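Local coordinates for protein lysyl oxidase (Pichia pastoris, PDB 1W7C) that probably oxidises primary amines, including the side-chain amine of peptidyl lysine, using a copper ion and a topaquinone cofactor, at residues 156-161 with 240-245; 228-233 with 250-255; 191-196 with 209-214. All coordinates share one frame; numbering follows the deposited sequence.

Contact 1 (156-161 with 240-245); sequences RDVLEG and ELYEAM. With NAG (2-acetamido-2-deoxy-beta-D-glucopyranose), chain R.
V158 sets CG1 anti to its backbone N (chi1 168°), facing L241 and M245, while M245 bends at its thioether (chi3 63°) and carries CE back to the V158 carbonyl. The valine is the hub. Its CG1 meets L241 CD2 at 3.6 Å and also touches the sulfur, V158 CG1 to M245 SD being 3.9 Å. The other branch faces a different residue: V158 CG2 lies 4.0 Å from Y242 CB. Beyond the bend, M245 CE stands 3.8 Å from V158 O and passes over the next turn, 4.2 Å from G161 CA, an approach helped by the lack of a side chain on that glycine. This is helix-on-helix packing between 153-163 and 238-246, whose short segments cross at 48° with axes 10.0 Å apart. Both helices also lean on F209 of strand 209-214, in a small alpha+beta domain whose helices lie against a five-stranded antiparallel sheet. On the solvent side, D157 OD1 sits in the plane of the Y242 ring at its edge, 3.3 Å from Y242 CE2, with the carboxylate turned well out of the ring plane. R156 belongs to another side of its helix: the N-acetylglucosamine lies over one face of the guanidinium, with R156 NH1 3.6 Å from sugar C1, and the same NH1 makes a salt bridge to E168.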
loop_
_atom_site.group_PDB
_atom_site.type_symbol
_atom_site.label_atom_id
_atom_site.label_comp_id
_atom_site.label_asym_id
_atom_site.label_seq_id
_atom_site.Cartn_x
_atom_site.Cartn_y
_atom_site.Cartn_z
ATOM N N ARG A 156 41.836 7.228 -28.469
ATOM C CA ARG A 156 42.375 6.758 -27.191
ATOM C C ARG A 156 42.894 7.952 -26.388
ATOM O O ARG A 156 42.648 8.049 -25.188
ATOM C CB ARG A 156 43.492 5.727 -27.407
ATOM C CG ARG A 156 43.027 4.367 -27.872
ATOM C CD ARG A 156 44.185 3.413 -28.176
ATOM N NE ARG A 156 44.966 3.156 -26.968
ATOM C CZ ARG A 156 44.623 2.291 -26.022
ATOM N NH1 ARG A 156 43.534 1.553 -26.154
ATOM N NH2 ARG A 156 45.383 2.147 -24.947
ATOM N N ASP A 157 43.580 8.868 -27.067
ATOM C CA ASP A 157 44.113 10.071 -26.427
ATOM C C ASP A 157 42.992 11.014 -25.958
ATOM O O ASP A 157 43.039 11.517 -24.846
ATOM C CB ASP A 157 45.089 10.809 -27.366
ATOM C CG ASP A 157 46.049 11.710 -26.612
ATOM O OD1 ASP A 157 45.876 12.947 -26.661
ATOM O OD2 ASP A 157 47.001 11.262 -25.939
ATOM N N VAL A 158 41.985 11.223 -26.804
ATOM C CA VAL A 158 40.817 12.041 -26.462
ATOM C C VAL A 158 40.116 11.484 -25.224
ATOM O O VAL A 158 39.849 12.206 -24.256
ATOM C CB VAL A 158 39.795 12.099 -27.630
ATOM C CG1 VAL A 158 38.464 12.694 -27.172
ATOM C CG2 VAL A 158 40.358 12.919 -28.797
ATOM N N LEU A 159 39.822 10.189 -25.251
ATOM C CA LEU A 159 39.102 9.574 -24.149
ATOM C C LEU A 159 39.888 9.652 -22.832
ATOM O O LEU A 159 39.321 10.009 -21.808
ATOM C CB LEU A 159 38.734 8.140 -24.480
ATOM C CG LEU A 159 37.691 7.935 -25.585
ATOM C CD1 LEU A 159 37.675 6.451 -25.986
ATOM C CD2 LEU A 159 36.296 8.405 -25.139
ATOM N N GLU A 160 41.175 9.320 -22.845
ATOM C CA GLU A 160 41.971 9.370 -21.616
ATOM C C GLU A 160 42.095 10.800 -21.111
ATOM O O GLU A 160 42.015 11.047 -19.920
ATOM C CB GLU A 160 43.358 8.742 -21.808
ATOM C CG GLU A 160 44.154 8.688 -20.508
ATOM C CD GLU A 160 45.320 7.733 -20.544
ATOM O OE1 GLU A 160 45.861 7.499 -21.638
ATOM O OE2 GLU A 160 45.699 7.225 -19.470
ATOM N N GLY A 161 42.306 11.737 -22.025
ATOM C CA GLY A 161 42.396 13.145 -21.670
ATOM C C GLY A 161 41.156 13.690 -20.993
ATOM O O GLY A 161 41.264 14.419 -20.020
ATOM N N GLU A 240 38.522 17.090 -34.946
ATOM C CA GLU A 240 38.004 18.368 -34.456
ATOM C C GLU A 240 38.056 18.441 -32.932
ATOM O O GLU A 240 38.444 19.468 -32.367
ATOM C CB GLU A 240 36.566 18.604 -34.913
ATOM C CG GLU A 240 36.068 20.009 -34.602
ATOM C CD GLU A 240 34.601 20.236 -34.932
ATOM O OE1 GLU A 240 33.879 19.279 -35.248
ATOM O OE2 GLU A 240 34.162 21.396 -34.850
ATOM N N LEU A 241 37.633 17.361 -32.276
ATOM C CA LEU A 241 37.608 17.323 -30.819
ATOM C C LEU A 241 39.027 17.336 -30.262
ATOM O O LEU A 241 39.342 18.086 -29.345
ATOM C CB LEU A 241 36.845 16.095 -30.328
ATOM C CG LEU A 241 36.809 15.874 -28.816
ATOM C CD1 LEU A 241 36.410 17.114 -28.050
ATOM C CD2 LEU A 241 35.829 14.733 -28.502
ATOM N N TYR A 242 39.901 16.540 -30.861
ATOM C CA TYR A 242 41.299 16.513 -30.452
ATOM C C TYR A 242 41.941 17.910 -30.535
ATOM O O TYR A 242 42.650 18.322 -29.611
ATOM C CB TYR A 242 42.090 15.503 -31.290
ATOM C CG TYR A 242 43.544 15.446 -30.908
ATOM C CD1 TYR A 242 44.497 16.204 -31.605
ATOM C CD2 TYR A 242 43.976 14.667 -29.840
ATOM C CE1 TYR A 242 45.839 16.178 -31.250
ATOM C CE2 TYR A 242 45.329 14.632 -29.478
ATOM C CZ TYR A 242 46.251 15.390 -30.191
ATOM O OH TYR A 242 47.577 15.373 -29.844
ATOM N N GLU A 243 41.663 18.641 -31.613
ATOM C CA GLU A 243 42.269 19.961 -31.839
ATOM C C GLU A 243 41.711 20.976 -30.846
ATOM O O GLU A 243 42.441 21.789 -30.312
ATOM C CB GLU A 243 42.035 20.438 -33.283
ATOM C CG GLU A 243 43.234 20.231 -34.209
ATOM C CD GLU A 243 42.844 19.839 -35.629
ATOM O OE1 GLU A 243 43.652 19.147 -36.289
ATOM O OE2 GLU A 243 41.745 20.225 -36.092
ATOM N N ALA A 244 40.410 20.886 -30.573
ATOM C CA ALA A 244 39.761 21.752 -29.593
ATOM C C ALA A 244 40.385 21.570 -28.220
ATOM O O ALA A 244 40.571 22.539 -27.495
ATOM C CB ALA A 244 38.260 21.477 -29.538
ATOM N N MET A 245 40.723 20.323 -27.879
ATOM C CA MET A 245 41.307 19.989 -26.583
ATOM C C MET A 245 42.705 20.564 -26.363
ATOM O O MET A 245 43.165 20.627 -25.222
ATOM C CB MET A 245 41.363 18.474 -26.413
ATOM C CG MET A 245 40.031 17.861 -26.101
ATOM S SD MET A 245 40.085 16.056 -26.096
ATOM C CE MET A 245 41.225 15.742 -24.721
HETATM C C1 NAG R . 42.806 -1.003 -28.622
HETATM C C2 NAG R . 42.716 -2.550 -28.667
HETATM C C3 NAG R . 43.902 -3.209 -27.954
HETATM C C4 NAG R . 45.207 -2.607 -28.457
HETATM C C5 NAG R . 45.154 -1.083 -28.400
HETATM C C6 NAG R . 46.460 -0.501 -28.935
HETATM C C7 NAG R . 40.524 -3.699 -28.658
HETATM C C8 NAG R . 39.391 -4.181 -27.790
HETATM N N2 NAG R . 41.474 -2.989 -28.042
HETATM O O3 NAG R . 43.925 -4.609 -28.178
HETATM O O4 NAG R . 46.295 -3.070 -27.685
HETATM O O5 NAG R . 44.055 -0.605 -29.153
HETATM O O6 NAG R . 46.214 0.719 -29.591
HETATM O O7 NAG R . 40.524 -3.960 -29.858
#

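Contact 2 (228-233 with 250-255); sequences YIYNNK and FVTLPK
Y230 and N231 reach L253 from a type I' turn, Y230 to K233, in which N231 and N232 both take positive phi and the two Y230-K233 backbone bonds are made, while 250-255 passes by as an extended loop without regular structure. The tyrosine does most of the work. With CG anti to the backbone N (chi1 179°), its ring heads into the loop and its hydroxyl accepts from the main chain, L253 N to Y230 OH being 2.8 Å with an N-H...O angle of 146°. The same hydroxyl donates to a water, Y230 OH to water 1 measuring 2.6 Å, and that water donates on to L253 O at 2.8 Å. The peptide before L253 CA is thus bonded directly, and the one after it through water 1, to a single phenol oxygen. Along the ring's edge, V251 O lies in its plane, 3.7 Å from Y230 CE2, and F250 CZ comes in obliquely, 4.1 Å from Y230 CD2. The turn is the tip of a two-residue beta hairpin joining strands 224-230 and 233-235 at the edge of the domain's five-stranded antiparallel sheet. Here it also nears the second subunit, whose W521 and P520 pack on I229 and N232. N231 uses both ends of its amide: N231 ND2 gives a 2.9 Å bond to water 2, which donates to V251 O, while OD1 accepts from N468 ND2. L253 covers the same amide with its methyls, L253 CD2 lying 3.7 Å from N231 OD1.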
loop_
_atom_site.group_PDB
_atom_site.type_symbol
_atom_site.label_atom_id
_atom_site.label_comp_id
_atom_site.label_asym_id
_atom_site.label_seq_id
_atom_site.Cartn_x
_atom_site.Cartn_y
_atom_site.Cartn_z
ATOM N N TYR A 228 30.722 13.484 -31.806
ATOM C CA TYR A 228 31.133 13.346 -30.411
ATOM C C TYR A 228 30.571 14.526 -29.650
ATOM O O TYR A 228 30.628 15.649 -30.134
ATOM C CB TYR A 228 32.663 13.305 -30.300
ATOM C CG TYR A 228 33.238 12.070 -30.931
ATOM C CD1 TYR A 228 33.954 12.121 -32.127
ATOM C CD2 TYR A 228 32.992 10.827 -30.357
ATOM C CE1 TYR A 228 34.447 10.958 -32.700
ATOM C CE2 TYR A 228 33.462 9.672 -30.924
ATOM C CZ TYR A 228 34.190 9.733 -32.091
ATOM O OH TYR A 228 34.657 8.550 -32.621
ATOM N N ILE A 229 30.027 14.280 -28.466
ATOM C CA ILE A 229 29.360 15.319 -27.697
ATOM C C ILE A 229 29.945 15.309 -26.298
ATOM O O ILE A 229 29.966 14.272 -25.643
ATOM C CB ILE A 229 27.841 15.078 -27.665
ATOM C CG1 ILE A 229 27.252 15.109 -29.078
ATOM C CG2 ILE A 229 27.155 16.070 -26.725
ATOM C CD1 ILE A 229 25.912 14.446 -29.195
ATOM N N TYR A 230 30.407 16.475 -25.848
ATOM C CA TYR A 230 31.053 16.606 -24.551
ATOM C C TYR A 230 30.844 18.017 -24.053
ATOM O O TYR A 230 31.012 18.976 -24.805
ATOM C CB TYR A 230 32.545 16.257 -24.644
ATOM C CG TYR A 230 33.274 16.411 -23.323
ATOM C CD1 TYR A 230 33.235 15.409 -22.358
ATOM C CD2 TYR A 230 33.981 17.570 -23.035
ATOM C CE1 TYR A 230 33.889 15.552 -21.164
ATOM C CE2 TYR A 230 34.647 17.724 -21.839
ATOM C CZ TYR A 230 34.597 16.720 -20.908
ATOM O OH TYR A 230 35.250 16.862 -19.718
ATOM N N ASN A 231 30.436 18.149 -22.790
ATOM C CA ASN A 231 30.132 19.457 -22.202
ATOM C C ASN A 231 29.174 20.256 -23.094
ATOM O O ASN A 231 29.357 21.442 -23.314
ATOM C CB ASN A 231 31.425 20.236 -21.910
ATOM C CG ASN A 231 31.185 21.505 -21.110
ATOM O OD1 ASN A 231 30.240 21.594 -20.306
ATOM N ND2 ASN A 231 32.064 22.503 -21.311
ATOM N N ASN A 232 28.166 19.556 -23.618
ATOM C CA ASN A 232 27.103 20.126 -24.452
ATOM C C ASN A 232 27.558 20.761 -25.772
ATOM O O ASN A 232 26.817 21.524 -26.367
ATOM C CB ASN A 232 26.261 21.122 -23.636
ATOM C CG ASN A 232 25.422 20.437 -22.592
ATOM O OD1 ASN A 232 24.574 19.594 -22.942
ATOM N ND2 ASN A 232 25.655 20.750 -21.309
ATOM N N LYS A 233 28.753 20.385 -26.213
ATOM C CA LYS A 233 29.313 20.821 -27.483
ATOM C C LYS A 233 29.384 19.634 -28.435
ATOM O O LYS A 233 29.645 18.532 -28.027
ATOM C CB LYS A 233 30.696 21.439 -27.264
ATOM C CG LYS A 233 30.635 22.683 -26.379
ATOM C CD LYS A 233 31.925 23.486 -26.412
ATOM C CE LYS A 233 31.942 24.596 -25.354
ATOM N NZ LYS A 233 30.986 25.678 -25.683
ATOM N N PHE A 250 39.948 25.419 -23.574
ATOM C CA PHE A 250 39.120 24.205 -23.513
ATOM C C PHE A 250 38.762 23.855 -22.076
ATOM O O PHE A 250 39.642 23.766 -21.221
ATOM C CB PHE A 250 39.804 22.993 -24.166
ATOM C CG PHE A 250 38.903 21.803 -24.302
ATOM C CD1 PHE A 250 38.008 21.716 -25.360
ATOM C CD2 PHE A 250 38.918 20.791 -23.345
ATOM C CE1 PHE A 250 37.141 20.628 -25.463
ATOM C CE2 PHE A 250 38.061 19.709 -23.439
ATOM C CZ PHE A 250 37.168 19.624 -24.498
ATOM N N VAL A 251 37.473 23.601 -21.840
ATOM C CA VAL A 251 36.967 23.241 -20.520
ATOM C C VAL A 251 36.832 21.720 -20.412
ATOM O O VAL A 251 36.084 21.099 -21.165
ATOM C CB VAL A 251 35.616 23.948 -20.232
ATOM C CG1 VAL A 251 35.005 23.463 -18.911
ATOM C CG2 VAL A 251 35.817 25.478 -20.215
ATOM N N THR A 252 37.591 21.141 -19.490
ATOM C CA THR A 252 37.432 19.747 -19.114
ATOM C C THR A 252 36.636 19.687 -17.825
ATOM O O THR A 252 37.001 20.302 -16.816
ATOM C CB THR A 252 38.788 19.084 -18.935
ATOM O OG1 THR A 252 39.539 19.193 -20.148
ATOM C CG2 THR A 252 38.636 17.585 -18.721
ATOM N N LEU A 253 35.517 18.975 -17.866
ATOM C CA LEU A 253 34.683 18.859 -16.694
ATOM C C LEU A 253 35.334 17.935 -15.654
ATOM O O LEU A 253 36.168 17.092 -16.003
ATOM C CB LEU A 253 33.314 18.321 -17.084
ATOM C CG LEU A 253 32.478 19.206 -17.993
ATOM C CD1 LEU A 253 31.330 18.406 -18.558
ATOM C CD2 LEU A 253 31.968 20.449 -17.242
ATOM N N PRO A 254 34.974 18.108 -14.383
ATOM C CA PRO A 254 35.535 17.274 -13.318
ATOM C C PRO A 254 35.420 15.773 -13.590
ATOM O O PRO A 254 34.374 15.267 -14.009
ATOM C CB PRO A 254 34.718 17.685 -12.086
ATOM C CG PRO A 254 34.329 19.107 -12.372
ATOM C CD PRO A 254 34.049 19.125 -13.851
ATOM N N LYS A 255 36.516 15.076 -13.349
ATOM C CA LYS A 255 36.633 13.653 -13.628
ATOM C C LYS A 255 36.212 12.827 -12.416
ATOM O O LYS A 255 36.319 13.263 -11.275
ATOM C CB LYS A 255 38.070 13.311 -14.062
ATOM C CG LYS A 255 38.483 14.018 -15.352
ATOM C CD LYS A 255 39.961 13.829 -15.688
ATOM C CE LYS A 255 40.355 14.687 -16.882
ATOM N NZ LYS A 255 41.827 14.734 -17.041
HETATM O O HOH W 1 35.625 15.064 -17.871
HETATM O O HOH W 2 34.245 21.868 -23.182
#

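Contact 3 (191-196 with 209-214); sequences GTCNIN and FFFKFD
G191 and F211 form the tight end. As an antiparallel hydrogen-bonded pair they exchange two bonds, G191 N to F211 O at 2.9 Å and F211 N to G191 O at 3.1 Å, the second donor standing above the carbonyl plane. F211 holds CG between its N and carbonyl carbon (chi1 49°), the crowded position, which starts the ring toward the neighbouring strand. There it lies over the glycine in a CH-pi contact, G191 CA being 3.9 Å from the F211 ring centroid and 25° off its normal. F211 CE2 goes on to within 3.6 Å of T192 N, and C193 SG sits at the ring's edge. An alanine at F211 would probably leave the G191 backbone without this cover and open a gap beside L146 and L150, which pack on the ring. Farther along, the hold slackens. F209 O takes a short bond from the threonine hydroxyl, T192 OG1 to F209 O at 2.7 Å, but its second donor is weak, C193 N to F209 O measuring 3.4 Å. On the side of partly exposed F210, F210 CD2 lies 3.5 Å from T192 OG1. Beyond C193, disulfide-bonded to C172, the two segments no longer touch and strand 187-195 bonds to T207 and V205. A phenylalanine folded over a cross-strand glycine, within an antiparallel meander, is consistent with the aromatic rescue of glycine known from beta sheets.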
loop_
_atom_site.group_PDB
_atom_site.type_symbol
_atom_site.label_atom_id
_atom_site.label_comp_id
_atom_site.label_asym_id
_atom_site.label_seq_id
_atom_site.Cartn_x
_atom_site.Cartn_y
_atom_site.Cartn_z
ATOM N N GLY A 191 25.270 7.070 -27.813
ATOM C CA GLY A 191 25.995 6.236 -26.879
ATOM C C GLY A 191 26.821 7.025 -25.893
ATOM O O GLY A 191 26.931 8.259 -25.998
ATOM N N THR A 192 27.343 6.306 -24.898
ATOM C CA THR A 192 28.214 6.917 -23.914
ATOM C C THR A 192 29.237 5.927 -23.423
ATOM O O THR A 192 29.252 4.773 -23.867
ATOM C CB THR A 192 27.381 7.494 -22.737
ATOM O OG1 THR A 192 28.198 8.370 -21.949
ATOM C CG2 THR A 192 26.879 6.389 -21.783
ATOM N N CYS A 193 30.087 6.381 -22.508
ATOM C CA CYS A 193 31.073 5.525 -21.875
ATOM C C CYS A 193 30.942 5.598 -20.354
ATOM O O CYS A 193 30.620 6.650 -19.792
ATOM C CB CYS A 193 32.497 5.950 -22.267
ATOM S SG CYS A 193 32.858 5.917 -24.029
ATOM N N ASN A 194 31.206 4.472 -19.699
ATOM C CA ASN A 194 31.159 4.377 -18.251
ATOM C C ASN A 194 32.444 3.724 -17.759
ATOM O O ASN A 194 33.031 2.881 -18.463
ATOM C CB ASN A 194 29.972 3.516 -17.791
ATOM C CG ASN A 194 28.634 4.106 -18.182
ATOM O OD1 ASN A 194 28.342 4.279 -19.367
ATOM N ND2 ASN A 194 27.789 4.364 -17.189
ATOM N N ILE A 195 32.892 4.094 -16.569
ATOM C CA ILE A 195 34.106 3.501 -16.005
ATOM C C ILE A 195 33.836 2.019 -15.665
ATOM O O ILE A 195 32.782 1.691 -15.128
ATOM C CB ILE A 195 34.551 4.273 -14.733
ATOM C CG1 ILE A 195 34.735 5.781 -15.005
ATOM C CG2 ILE A 195 35.796 3.635 -14.134
ATOM C CD1 ILE A 195 35.855 6.127 -15.911
ATOM N N ASN A 196 34.780 1.137 -15.972
ATOM C CA ASN A 196 34.643 -0.273 -15.611
ATOM C C ASN A 196 34.782 -0.437 -14.110
ATOM O O ASN A 196 35.634 0.196 -13.486
ATOM C CB ASN A 196 35.734 -1.155 -16.243
ATOM C CG ASN A 196 35.694 -1.191 -17.744
ATOM O OD1 ASN A 196 34.683 -0.888 -18.374
ATOM N ND2 ASN A 196 36.811 -1.592 -18.338
ATOM N N PHE A 209 30.897 11.513 -21.573
ATOM C CA PHE A 209 31.346 11.503 -22.967
ATOM C C PHE A 209 30.302 10.797 -23.818
ATOM O O PHE A 209 29.954 9.659 -23.539
ATOM C CB PHE A 209 32.683 10.792 -23.107
ATOM C CG PHE A 209 33.228 10.856 -24.490
ATOM C CD1 PHE A 209 33.892 11.972 -24.911
ATOM C CD2 PHE A 209 32.980 9.843 -25.404
ATOM C CE1 PHE A 209 34.362 12.058 -26.184
ATOM C CE2 PHE A 209 33.443 9.937 -26.707
ATOM C CZ PHE A 209 34.130 11.047 -27.089
ATOM N N PHE A 210 29.798 11.470 -24.839
ATOM C CA PHE A 210 28.718 10.951 -25.675
ATOM C C PHE A 210 29.117 10.930 -27.152
ATOM O O PHE A 210 30.040 11.617 -27.584
ATOM C CB PHE A 210 27.462 11.821 -25.512
ATOM C CG PHE A 210 27.047 12.014 -24.067
ATOM C CD1 PHE A 210 27.368 13.178 -23.394
ATOM C CD2 PHE A 210 26.424 10.982 -23.358
ATOM C CE1 PHE A 210 27.035 13.329 -22.060
ATOM C CE2 PHE A 210 26.061 11.150 -22.032
ATOM C CZ PHE A 210 26.382 12.301 -21.378
ATOM N N PHE A 211 28.369 10.165 -27.924
ATOM C CA PHE A 211 28.567 10.075 -29.342
ATOM C C PHE A 211 27.283 9.663 -30.048
ATOM O O PHE A 211 26.321 9.227 -29.422
ATOM C CB PHE A 211 29.723 9.109 -29.684
ATOM C CG PHE A 211 29.635 7.794 -28.986
ATOM C CD1 PHE A 211 28.919 6.739 -29.537
ATOM C CD2 PHE A 211 30.292 7.591 -27.780
ATOM C CE1 PHE A 211 28.818 5.519 -28.864
ATOM C CE2 PHE A 211 30.197 6.391 -27.112
ATOM C CZ PHE A 211 29.478 5.341 -27.658
ATOM N N LYS A 212 27.303 9.818 -31.362
ATOM C CA LYS A 212 26.167 9.537 -32.226
ATOM C C LYS A 212 26.696 8.928 -33.497
ATOM O O LYS A 212 27.653 9.435 -34.074
ATOM C CB LYS A 212 25.383 10.803 -32.551
ATOM C CG LYS A 212 24.089 10.560 -33.335
ATOM C CD LYS A 212 23.505 11.866 -33.860
ATOM C CE LYS A 212 22.223 11.643 -34.622
ATOM N NZ LYS A 212 21.665 12.877 -35.246
ATOM N N PHE A 213 26.068 7.847 -33.942
ATOM C CA PHE A 213 26.482 7.160 -35.159
ATOM C C PHE A 213 25.305 6.774 -36.036
ATOM O O PHE A 213 24.178 6.674 -35.585
ATOM C CB PHE A 213 27.385 5.949 -34.858
ATOM C CG PHE A 213 26.753 4.891 -33.985
ATOM C CD1 PHE A 213 26.211 3.755 -34.547
ATOM C CD2 PHE A 213 26.739 5.011 -32.585
ATOM C CE1 PHE A 213 25.678 2.758 -33.747
ATOM C CE2 PHE A 213 26.189 4.016 -31.779
ATOM C CZ PHE A 213 25.658 2.897 -32.360
ATOM N N ASP A 214 25.595 6.673 -37.321
ATOM C CA ASP A 214 24.678 6.192 -38.330
ATOM C C ASP A 214 25.014 4.723 -38.585
ATOM O O ASP A 214 26.161 4.374 -38.936
ATOM C CB ASP A 214 24.843 6.986 -39.617
ATOM C CG ASP A 214 23.823 6.610 -40.642
ATOM O OD1 ASP A 214 23.789 5.451 -41.026
ATOM O OD2 ASP A 214 23.043 7.428 -41.159
#

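How the contacts relate
F209 ties contact 3 to contact 1: its ring meets both helices, F209 CE2 to L159 CD2 at 3.6 Å and F209 CE1 to L241 CD2 at 3.8 Å. Contact 3 continues into contact 2 through the sheet, where neighbouring strands bond I229 N to F210 O at 2.8 Å. Contacts 1 and 2 touch directly: M245 CG packs 3.7 Å from F250 CZ, and K255 NZ reaches G161 O at the carboxyl end of segment 156-161, 3.0 Å away. The centre of contact 1 is about 10 Å from that of contact 2 and about 14 Å from that of contact 3. All three lie away from the copper-topaquinone site.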